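Local structure of oxidoreductase, Gfo/Idh/MocA family (Vibrio cholerae, 1XEA) at residues Ser178-Leu183 and Trp204-Thr209. The protein probably acts as a nucleotide-dependent oxidoreductase of the Gfo/Idh/MocA family, binding NAD(P) through its Rossmann-fold domain, although its substrate is not established. Residues are numbered along the deposited sequence; the frame is centred on the assembly and turned at random.
Sequences SRQCNL and WQTGDT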
loop_
_atom_site.group_PDB
_atom_site.type_symbol
_atom_site.label_atom_id
_atom_site.label_comp_id
_atom_site.label_asym_id
_atom_site.label_seq_id
_atom_site.Cartn_x
_atom_site.Cartn_y
_atom_site.Cartn_z
ATOM N N SER A 178 -21.780 -6.072 22.660
ATOM C CA SER A 178 -22.091 -6.683 23.950
ATOM C C SER A 178 -23.222 -5.947 24.667
ATOM O O SER A 178 -23.523 -6.225 25.831
ATOM C CB SER A 178 -20.850 -6.661 24.841
ATOM O OG SER A 178 -20.570 -5.340 25.284
ATOM N N ARG A 179 -23.835 -5.000 23.966
ATOM C CA ARG A 179 -24.916 -4.198 24.525
ATOM C C ARG A 179 -24.437 -3.534 25.804
ATOM O O ARG A 179 -24.915 -3.843 26.894
ATOM C CB ARG A 179 -26.145 -5.056 24.822
ATOM C CG ARG A 179 -26.672 -5.826 23.627
ATOM C CD ARG A 179 -28.091 -6.317 23.881
ATOM N NE ARG A 179 -28.290 -6.840 25.244
ATOM C CZ ARG A 179 -28.742 -6.134 26.288
ATOM N NH1 ARG A 179 -29.049 -4.851 26.146
ATOM N NH2 ARG A 179 -28.918 -6.720 27.471
ATOM N N GLN A 180 -23.472 -2.632 25.658
ATOM C CA GLN A 180 -22.905 -1.889 26.778
ATOM C C GLN A 180 -23.801 -0.661 26.947
ATOM O O GLN A 180 -23.967 0.122 26.016
ATOM C CB GLN A 180 -21.473 -1.469 26.440
ATOM C CG GLN A 180 -20.601 -1.074 27.621
ATOM C CD GLN A 180 -20.361 -2.223 28.595
ATOM O OE1 GLN A 180 -20.352 -3.404 28.212
ATOM N NE2 GLN A 180 -20.146 -1.880 29.861
ATOM N N CYS A 181 -24.368 -0.485 28.134
ATOM C CA CYS A 181 -25.272 0.631 28.363
ATOM C C CYS A 181 -24.834 1.560 29.477
ATOM O O CYS A 181 -25.651 2.301 30.015
ATOM C CB CYS A 181 -26.653 0.086 28.682
ATOM S SG CYS A 181 -26.598 -1.078 30.032
ATOM N N ASN A 182 -23.551 1.520 29.819
ATOM C CA ASN A 182 -23.005 2.368 30.872
ATOM C C ASN A 182 -21.483 2.477 30.777
ATOM O O ASN A 182 -20.890 2.247 29.718
ATOM C CB ASN A 182 -23.387 1.818 32.249
ATOM C CG ASN A 182 -22.916 0.386 32.463
ATOM O OD1 ASN A 182 -22.890 -0.101 33.590
ATOM N ND2 ASN A 182 -22.550 -0.297 31.379
ATOM N N LEU A 183 -20.857 2.820 31.896
ATOM C CA LEU A 183 -19.411 2.961 31.947
ATOM C C LEU A 183 -18.764 1.859 32.771
ATOM O O LEU A 183 -17.597 1.956 33.151
ATOM C CB LEU A 183 -19.034 4.320 32.526
ATOM C CG LEU A 183 -19.564 5.545 31.789
ATOM C CD1 LEU A 183 -18.982 6.772 32.457
ATOM C CD2 LEU A 183 -19.176 5.518 30.314
ATOM N N TRP A 204 -13.660 -1.038 26.312
ATOM C CA TRP A 204 -14.031 -1.913 27.420
ATOM C C TRP A 204 -13.905 -3.371 26.992
ATOM O O TRP A 204 -13.796 -3.676 25.802
ATOM C CB TRP A 204 -15.460 -1.643 27.865
ATOM C CG TRP A 204 -16.488 -2.085 26.888
ATOM C CD1 TRP A 204 -17.214 -3.245 26.921
ATOM C CD2 TRP A 204 -16.978 -1.333 25.776
ATOM N NE1 TRP A 204 -18.135 -3.256 25.896
ATOM C CE2 TRP A 204 -18.006 -2.098 25.176
ATOM C CE3 TRP A 204 -16.632 -0.093 25.219
ATOM C CZ2 TRP A 204 -18.721 -1.643 24.064
ATOM C CZ3 TRP A 204 -17.335 0.359 24.114
ATOM C CH2 TRP A 204 -18.365 -0.421 23.541
ATOM N N GLN A 205 -13.934 -4.277 27.962
ATOM C CA GLN A 205 -13.812 -5.691 27.652
ATOM C C GLN A 205 -15.015 -6.521 28.119
ATOM O O GLN A 205 -15.409 -6.454 29.279
ATOM C CB GLN A 205 -12.504 -6.219 28.254
ATOM C CG GLN A 205 -12.254 -7.696 28.023
ATOM C CD GLN A 205 -10.798 -8.018 27.701
ATOM O OE1 GLN A 205 -9.871 -7.381 28.211
ATOM N NE2 GLN A 205 -10.593 -9.026 26.861
ATOM N N THR A 206 -15.603 -7.280 27.195
ATOM C CA THR A 206 -16.752 -8.143 27.484
ATOM C C THR A 206 -16.354 -9.587 27.251
ATOM O O THR A 206 -16.317 -10.052 26.109
ATOM C CB THR A 206 -17.956 -7.861 26.550
ATOM O OG1 THR A 206 -18.542 -6.596 26.879
ATOM C CG2 THR A 206 -19.014 -8.957 26.681
ATOM N N GLY A 207 -16.068 -10.300 28.331
ATOM C CA GLY A 207 -15.679 -11.689 28.192
ATOM C C GLY A 207 -14.286 -11.763 27.611
ATOM O O GLY A 207 -13.346 -11.215 28.180
ATOM N N ASP A 208 -14.149 -12.430 26.474
ATOM C CA ASP A 208 -12.849 -12.562 25.844
ATOM C C ASP A 208 -12.726 -11.624 24.662
ATOM O O ASP A 208 -11.888 -11.821 23.785
ATOM C CB ASP A 208 -12.636 -14.001 25.374
ATOM C CG ASP A 208 -12.813 -15.005 26.487
ATOM O OD1 ASP A 208 -12.164 -14.850 27.542
ATOM O OD2 ASP A 208 -13.606 -15.949 26.306
ATOM N N THR A 209 -13.553 -10.593 24.641
ATOM C CA THR A 209 -13.522 -9.657 23.533
ATOM C C THR A 209 -13.253 -8.234 23.981
ATOM O O THR A 209 -13.900 -7.737 24.893
ATOM C CB THR A 209 -14.854 -9.677 22.779
ATOM O OG1 THR A 209 -15.177 -11.027 22.419
ATOM C CG2 THR A 209 -14.763 -8.823 21.524
#
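In the C-terminal half of this Gfo/Idh/MocA protein, the loop that leads from helix 160-175 to strand 186-193 packs against the end of strand 196-206, where the chain reverses into strand 209-216 of the large mixed sheet. The type II' beta turn from Thr206 to Thr209 joins the two strands as a tight hairpin, closed by Thr206 N to Thr209 O and by Thr209 N to Thr206 O; Gly207, with a positive phi of 72°, occupies position i+1 of the turn. Trp204 and Thr206, two residues apart on the strand, both turn their side chains toward the loop. A hydrogen bond crosses the contact from Ser178 OG to Thr206 OG1, 2.9 Å apart. Thr206 OG1 stands anti to its carbonyl carbon, and the CG2 branch of Thr206 lies 3.5 Å from Ser178 CB, so the serine meets both arms of the threonine. Ser178 OG also lies at the edge of the indole, in its plane, 3.3 Å from Trp204 NE1. Gln180 approaches over one face of the indole. Its CG, anti to the backbone N, makes a CH-pi contact 3.8 Å from the centroid of the five-membered ring of Trp204. The bend at chi2 (63°) then carries the amide over the pyrrole side, its plane inclined 43° to the ring; Gln180 OE1 comes within 3.2 Å of Trp204 NE1, but at a poor angle for a hydrogen bond. Asn176 and Leu211 also touch the indole, while Asn176 OD1 accepts a bond from Gln180 N. Glutamine and serine thus meet one buried indole from different directions, so that aliphatic packing holds its face while its N-H edge lies in a polar setting of nearby oxygen atoms.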